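Local coordinates for cell division protein FtsX (PDB 6HFX) that forms, with FtsE, an ABC transporter complex of the division machinery, and interacts through its large extracellular loop with the peptidoglycan hydrolase PcsB, at residues V52-K57 with D84-E89. Residues are numbered along the deposited sequence; the frame is centred on the assembly and turned at random.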
ATOM      1  N   VAL A  52      -5.631  -1.061   8.736  1.00 43.41           N
ATOM      2  CA  VAL A  52      -4.601  -0.900   7.715  1.00 33.96           C
ATOM      3  C   VAL A  52      -4.638  -2.146   6.831  1.00 33.42           C
ATOM      4  O   VAL A  52      -4.260  -3.239   7.275  1.00 40.67           O
ATOM      5  CB  VAL A  52      -3.219  -0.690   8.344  1.00 34.84           C
ATOM      6  CG1 VAL A  52      -2.139  -0.327   7.299  1.00 38.50           C
ATOM      7  CG2 VAL A  52      -3.322   0.387   9.415  1.00 40.35           C
ATOM      8  N   THR A  53      -5.107  -1.995   5.589  1.00 32.32           N
ATOM      9  CA  THR A  53      -5.359  -3.138   4.716  1.00 33.63           C
ATOM     10  C   THR A  53      -4.410  -3.101   3.519  1.00 33.32           C
ATOM     11  O   THR A  53      -4.258  -2.059   2.875  1.00 46.94           O
ATOM     12  CB  THR A  53      -6.828  -3.159   4.273  1.00 40.08           C
ATOM     13  OG1 THR A  53      -7.674  -3.180   5.437  1.00 44.30           O
ATOM     14  CG2 THR A  53      -7.130  -4.387   3.435  1.00 40.89           C
ATOM     15  N   PHE A  54      -3.777  -4.238   3.215  1.00 37.22           N
ATOM     16  CA  PHE A  54      -2.834  -4.300   2.098  1.00 41.93           C
ATOM     17  C   PHE A  54      -3.600  -4.412   0.790  1.00 52.80           C
ATOM     18  O   PHE A  54      -4.571  -5.162   0.693  1.00 69.63           O
ATOM     19  CB  PHE A  54      -1.872  -5.486   2.256  1.00 51.46           C
ATOM     20  CG  PHE A  54      -0.770  -5.540   1.209  1.00 50.30           C
ATOM     21  CD1 PHE A  54       0.280  -4.643   1.244  1.00 47.28           C
ATOM     22  CD2 PHE A  54      -0.789  -6.491   0.207  1.00 48.15           C
ATOM     23  CE1 PHE A  54       1.265  -4.680   0.305  1.00 35.92           C
ATOM     24  CE2 PHE A  54       0.207  -6.540  -0.758  1.00 40.66           C
ATOM     25  CZ  PHE A  54       1.238  -5.634  -0.704  1.00 40.95           C
ATOM     26  N   SER A  55      -3.168  -3.654  -0.217  1.00 55.38           N
ATOM     27  CA  SER A  55      -3.732  -3.715  -1.567  1.00 49.73           C
ATOM     28  C   SER A  55      -2.564  -3.856  -2.540  1.00 45.99           C
ATOM     29  O   SER A  55      -1.866  -2.874  -2.818  1.00 43.36           O
ATOM     30  CB  SER A  55      -4.553  -2.474  -1.885  1.00 49.36           C
ATOM     31  OG  SER A  55      -4.875  -2.451  -3.253  1.00 62.57           O
ATOM     32  N   SER A  56      -2.353  -5.078  -3.036  1.00 55.44           N
ATOM     33  CA  SER A  56      -1.191  -5.396  -3.864  1.00 55.67           C
ATOM     34  C   SER A  56      -1.380  -4.880  -5.276  1.00 51.15           C
ATOM     35  O   SER A  56      -2.485  -4.932  -5.817  1.00 45.65           O
ATOM     36  CB  SER A  56      -0.964  -6.904  -3.920  1.00 65.73           C
ATOM     37  OG  SER A  56      -1.855  -7.517  -4.836  1.00 61.02           O
ATOM     38  N   LYS A  57      -0.275  -4.442  -5.893  1.00 50.89           N
ATOM     39  CA  LYS A  57      -0.355  -3.806  -7.198  1.00 55.32           C
ATOM     40  C   LYS A  57      -0.999  -4.729  -8.219  1.00 52.75           C
ATOM     41  O   LYS A  57      -1.679  -4.257  -9.135  1.00 57.54           O
ATOM     42  CB  LYS A  57       1.040  -3.366  -7.666  1.00 57.24           C
ATOM     43  CG  LYS A  57       1.997  -4.514  -7.997  1.00 56.99           C
ATOM     44  CD  LYS A  57       3.327  -3.991  -8.545  1.00 61.20           C
ATOM     45  CE  LYS A  57       4.380  -5.045  -8.461  1.00 57.04           C
ATOM     46  NZ  LYS A  57       4.849  -5.174  -7.072  1.00 74.46           N
ATOM     47  N   ASP A  84       2.095  -1.241  -4.691  1.00 48.13           N
ATOM     48  CA  ASP A  84       1.548  -1.765  -3.445  1.00 46.15           C
ATOM     49  C   ASP A  84       1.150  -0.622  -2.519  1.00 38.64           C
ATOM     50  O   ASP A  84       1.881   0.356  -2.387  1.00 51.31           O
ATOM     51  CB  ASP A  84       2.573  -2.658  -2.736  1.00 38.58           C
ATOM     52  CG  ASP A  84       2.883  -3.892  -3.521  1.00 47.31           C
ATOM     53  OD1 ASP A  84       2.166  -4.154  -4.511  1.00 51.30           O
ATOM     54  OD2 ASP A  84       3.841  -4.598  -3.164  1.00 46.83           O
ATOM     55  N   ALA A  85      -0.002  -0.762  -1.859  1.00 43.51           N
ATOM     56  CA  ALA A  85      -0.515   0.308  -1.025  1.00 44.38           C
ATOM     57  C   ALA A  85      -1.054  -0.278   0.266  1.00 34.94           C
ATOM     58  O   ALA A  85      -1.413  -1.449   0.328  1.00 42.98           O
ATOM     59  CB  ALA A  85      -1.629   1.103  -1.745  1.00 40.62           C
ATOM     60  N   TYR A  86      -1.105   0.566   1.295  1.00 43.15           N
ATOM     61  CA  TYR A  86      -1.900   0.327   2.493  1.00 45.13           C
ATOM     62  C   TYR A  86      -3.073   1.312   2.482  1.00 42.98           C
ATOM     63  O   TYR A  86      -2.879   2.534   2.436  1.00 39.11           O
ATOM     64  CB  TYR A  86      -1.080   0.475   3.783  1.00 38.10           C
ATOM     65  CG  TYR A  86      -0.221  -0.726   4.071  1.00 42.87           C
ATOM     66  CD1 TYR A  86      -0.793  -1.972   4.274  1.00 41.46           C
ATOM     67  CD2 TYR A  86       1.157  -0.623   4.119  1.00 36.95           C
ATOM     68  CE1 TYR A  86      -0.028  -3.061   4.523  1.00 37.34           C
ATOM     69  CE2 TYR A  86       1.943  -1.734   4.367  1.00 37.01           C
ATOM     70  CZ  TYR A  86       1.336  -2.937   4.566  1.00 35.38           C
ATOM     71  OH  TYR A  86       2.082  -4.039   4.802  1.00 40.09           O
ATOM     72  N   ILE A  87      -4.285   0.783   2.528  1.00 48.03           N
ATOM     73  CA  ILE A  87      -5.474   1.612   2.680  1.00 33.50           C
ATOM     74  C   ILE A  87      -5.765   1.696   4.175  1.00 43.53           C
ATOM     75  O   ILE A  87      -6.081   0.689   4.824  1.00 41.89           O
ATOM     76  CB  ILE A  87      -6.668   1.060   1.898  1.00 38.05           C
ATOM     77  CG1 ILE A  87      -6.425   1.209   0.390  1.00 56.90           C
ATOM     78  CG2 ILE A  87      -7.915   1.865   2.248  1.00 44.00           C
ATOM     79  CD1 ILE A  87      -5.905   0.011  -0.289  1.00 57.01           C
ATOM     80  N   VAL A  88      -5.646   2.899   4.718  1.00 44.30           N
ATOM     81  CA  VAL A  88      -5.675   3.162   6.149  1.00 46.76           C
ATOM     82  C   VAL A  88      -6.946   3.928   6.469  1.00 52.66           C
ATOM     83  O   VAL A  88      -7.321   4.860   5.744  1.00 48.95           O
ATOM     84  CB  VAL A  88      -4.441   3.986   6.540  1.00 42.35           C
ATOM     85  CG1 VAL A  88      -4.344   4.191   8.029  1.00 44.51           C
ATOM     86  CG2 VAL A  88      -3.186   3.357   5.959  1.00 48.30           C
ATOM     87  N   GLU A  89      -7.603   3.551   7.551  1.00 48.24           N
ATOM     88  CA  GLU A  89      -8.801   4.245   7.989  1.00 42.46           C
ATOM     89  C   GLU A  89      -8.495   5.028   9.250  1.00 42.03           C
ATOM     90  O   GLU A  89      -8.043   4.441  10.238  1.00 44.99           O
ATOM     91  CB  GLU A  89      -9.943   3.269   8.254  1.00 49.68           C
ATOM     92  CG  GLU A  89     -11.032   3.910   9.111  1.00 57.86           C
ATOM     93  CD  GLU A  89     -12.114   2.939   9.511  1.00 69.67           C
ATOM     94  OE1 GLU A  89     -11.892   1.714   9.413  1.00 77.16           O
ATOM     95  OE2 GLU A  89     -13.185   3.403   9.929  1.00 74.88           O
TER
HETATM   96  O   HOH W   1      -8.285  -0.475   6.148  1.00 50.28           O
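Phe54 turns a ring edge toward the face of Tyr86 in an offset edge-to-face pair, with ring centroids 5.5 Å apart and planes at 65°. The touching edge is Phe54 CD1, 3.7 Å from Tyr86 CE1. Farther round the same ring, Phe54 CZ comes obliquely to the carboxylate carbon, Asp84 CG, while Thr53 O lies at the edge of the Tyr86 ring. Val52 CG1, placed anti to the backbone N (chi1 -172°), reaches Tyr86 CD1 obliquely at 3.7 Å and also meets Val88 CG2. Outside the pair, Tyr86 OH is hydrogen-bonded to Asp19 OD2, and Leu43 of helix 38-45 packs on both Val52 and Tyr86.

Thr53 and Ile87 form one antiparallel hydrogen-bonded pair, Ser55 and Ala85 the next, each with two N-H...O bonds at angles of 154° or more. On the face carrying these four side chains, the 3.2 Å approach of Ile87 CD1 to Ser55 CB is doubtful. A water bridges Thr53 OG1 and Ile87 O.

Just past strand 49-55, Asp84 OD1 accepts a hydrogen bond from Lys57 N at 2.8 Å, nearly along its C-O axis; the Lys57 NZ salt bridge to Asp84 OD1 is long (3.8 Å). Ser56 is the N-cap of helix 57-66, its OG hydrogen-bonded to Glu59 N. With helix 38-45 packed on Val52 and Tyr86, edge strand 49-55 against 85-90 is the strand 2-strand 3 pairing of a ferredoxin-like alpha/beta sandwich, antiparallel order 2-3-1-4.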